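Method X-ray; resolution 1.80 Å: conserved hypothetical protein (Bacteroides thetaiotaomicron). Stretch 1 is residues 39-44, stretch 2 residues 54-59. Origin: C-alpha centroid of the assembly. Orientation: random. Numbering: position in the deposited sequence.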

# COMPACT_ATOMS: atom_id res chain seq x y z
N PHE A 39 -0.09 3.33 -0.23
CA PHE A 39 0.13 2.23 -1.17
C PHE A 39 1.38 2.54 -2.02
O PHE A 39 2.02 1.64 -2.51
CB PHE A 39 -1.07 2.04 -2.10
CG PHE A 39 -1.09 3.02 -3.24
CD1 PHE A 39 -0.48 2.71 -4.46
CD2 PHE A 39 -1.64 4.30 -3.06
CE1 PHE A 39 -0.44 3.68 -5.53
CE2 PHE A 39 -1.57 5.29 -4.10
CZ PHE A 39 -0.98 4.96 -5.34
N LEU A 40 1.69 3.83 -2.20
CA LEU A 40 2.81 4.19 -3.08
C LEU A 40 4.13 4.32 -2.30
O LEU A 40 5.23 4.05 -2.83
CB LEU A 40 2.50 5.49 -3.81
CG LEU A 40 3.48 5.92 -4.92
CD1 LEU A 40 3.62 4.80 -5.97
CD2 LEU A 40 2.98 7.21 -5.59
N TYR A 41 4.03 4.78 -1.06
CA TYR A 41 5.23 5.17 -0.27
C TYR A 41 5.56 4.30 0.94
O TYR A 41 6.51 4.59 1.67
CB TYR A 41 5.06 6.62 0.21
CG TYR A 41 4.85 7.58 -0.93
CD1 TYR A 41 5.82 7.71 -1.94
CD2 TYR A 41 3.70 8.37 -1.00
CE1 TYR A 41 5.62 8.61 -3.01
CE2 TYR A 41 3.50 9.27 -2.06
CZ TYR A 41 4.46 9.37 -3.06
OH TYR A 41 4.27 10.26 -4.11
N ASP A 42 4.74 3.27 1.18
CA ASP A 42 4.93 2.41 2.36
C ASP A 42 5.06 3.27 3.63
O ASP A 42 5.91 3.03 4.48
CB ASP A 42 6.17 1.52 2.20
CG ASP A 42 5.97 0.41 1.17
OD1 ASP A 42 4.84 0.18 0.66
OD2 ASP A 42 6.99 -0.25 0.88
N THR A 43 4.19 4.27 3.75
CA THR A 43 4.27 5.35 4.74
C THR A 43 4.20 4.86 6.19
O THR A 43 3.32 4.06 6.54
CB THR A 43 3.16 6.37 4.43
OG1 THR A 43 3.33 6.77 3.05
CG2 THR A 43 3.19 7.57 5.36
N GLN A 44 5.13 5.34 7.00
CA GLN A 44 5.13 5.05 8.44
C GLN A 44 5.19 6.34 9.25
O GLN A 44 5.55 7.40 8.71
CB GLN A 44 6.29 4.10 8.78
CG GLN A 44 6.19 2.78 8.06
CD GLN A 44 7.37 1.84 8.36
OE1 GLN A 44 8.49 2.26 8.62
NE2 GLN A 44 7.10 0.52 8.28
N PHE A 54 7.20 11.39 9.97
CA PHE A 54 6.75 10.45 8.93
C PHE A 54 7.97 9.99 8.15
O PHE A 54 8.96 10.74 8.04
CB PHE A 54 5.74 11.09 7.98
CG PHE A 54 4.42 11.44 8.63
CD1 PHE A 54 3.43 10.47 8.78
CD2 PHE A 54 4.19 12.72 9.11
CE1 PHE A 54 2.18 10.78 9.39
CE2 PHE A 54 2.95 13.05 9.73
CZ PHE A 54 1.95 12.08 9.87
N LYS A 55 7.92 8.74 7.67
CA LYS A 55 9.00 8.10 6.90
C LYS A 55 8.33 7.48 5.67
O LYS A 55 7.30 6.77 5.83
CB LYS A 55 9.69 7.06 7.77
CG LYS A 55 10.75 6.18 7.12
CD LYS A 55 11.32 5.26 8.20
CE LYS A 55 12.53 4.42 7.73
NZ LYS A 55 13.03 3.55 8.87
N PHE A 56 8.88 7.78 4.49
CA PHE A 56 8.35 7.41 3.16
C PHE A 56 9.45 6.80 2.31
O PHE A 56 10.61 7.24 2.38
CB PHE A 56 7.92 8.63 2.30
CG PHE A 56 6.98 9.56 2.96
CD1 PHE A 56 5.59 9.38 2.83
CD2 PHE A 56 7.47 10.65 3.66
CE1 PHE A 56 4.68 10.27 3.45
CE2 PHE A 56 6.58 11.55 4.28
CZ PHE A 56 5.19 11.37 4.19
N TRP A 57 9.08 5.86 1.45
CA TRP A 57 9.97 5.39 0.41
C TRP A 57 9.36 5.83 -0.92
O TRP A 57 8.31 5.33 -1.32
CB TRP A 57 10.09 3.87 0.45
CG TRP A 57 10.85 3.40 1.67
CD1 TRP A 57 10.32 3.04 2.88
CD2 TRP A 57 12.27 3.25 1.80
NE1 TRP A 57 11.32 2.66 3.75
CE2 TRP A 57 12.53 2.80 3.12
CE3 TRP A 57 13.36 3.47 0.93
CZ2 TRP A 57 13.83 2.53 3.58
CZ3 TRP A 57 14.65 3.20 1.39
CH2 TRP A 57 14.87 2.74 2.72
N ALA A 58 10.00 6.83 -1.53
CA ALA A 58 9.61 7.34 -2.84
C ALA A 58 10.52 6.64 -3.82
O ALA A 58 11.64 7.13 -4.10
CB ALA A 58 9.80 8.85 -2.90
N GLY A 59 10.07 5.48 -4.31
CA GLY A 59 10.94 4.61 -5.08
C GLY A 59 12.19 4.36 -4.26
O GLY A 59 12.09 4.03 -3.09
O HOH W 1 7.27 2.66 -1.48
O HOH W 2 7.12 5.05 -4.69
O HOH W 3 11.01 1.87 9.68
O HOH W 4 10.12 1.80 6.37

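A chain leaving a helix can be held to a neighbouring strand by direct hydrogen bonds between backbone groups alone, with side-chain packing and bridging waters adding to them, and this contact is a clear example. Leu40, still helical, brings its carbonyl to the strand without bonding to it directly. Leu40 O lies 3.7 Å from Trp57 O, and since two acceptors cannot pair, one water donates to both, at 2.8 Å from Leu40 O and 2.9 Å from Trp57 O. A second water donates to Leu40 O (2.8 Å) and accepts from Gly59 N (3.0 Å), extending the link to the residue after the strand.

Tyr41, the last helical residue, makes the first direct bond: Trp57 N donates to Tyr41 O at 2.9 Å, nearly linear at 175°. Tyr41 CA returns a CA-H...O contact to Trp57 O (3.3 Å). The Tyr41 side chain adds apolar packing, with Tyr41 CB 3.8 Å from Phe56 CD1 and Tyr41 CE1 4.2 Å from Ala58 CB.

Asp42 leaves helical geometry with positive phi, and after this turn the chain becomes extended. Thr43 makes no hydrogen bond to the strand, but its CA approaches Lys55 O at 3.5 Å, while its OG1 sits 3.5 Å from Phe56 CD1, oblique to that ring.

Gln44 completes the transition by forming an antiparallel bridge with Lys55. Gln44 N donates to Lys55 O and Lys55 N to Gln44 O, both at 2.9 Å, the reciprocal pattern of a hydrogen-bonded pair. Their side chains share one face of the sheet, where Gln44 OE1 receives two waters, each at 2.8 Å. One accepts from Lys55 NZ at 2.7 Å, the other from Trp57 NE1 at 3.0 Å, so a single amide oxygen is tied through solvent to two strand side chains.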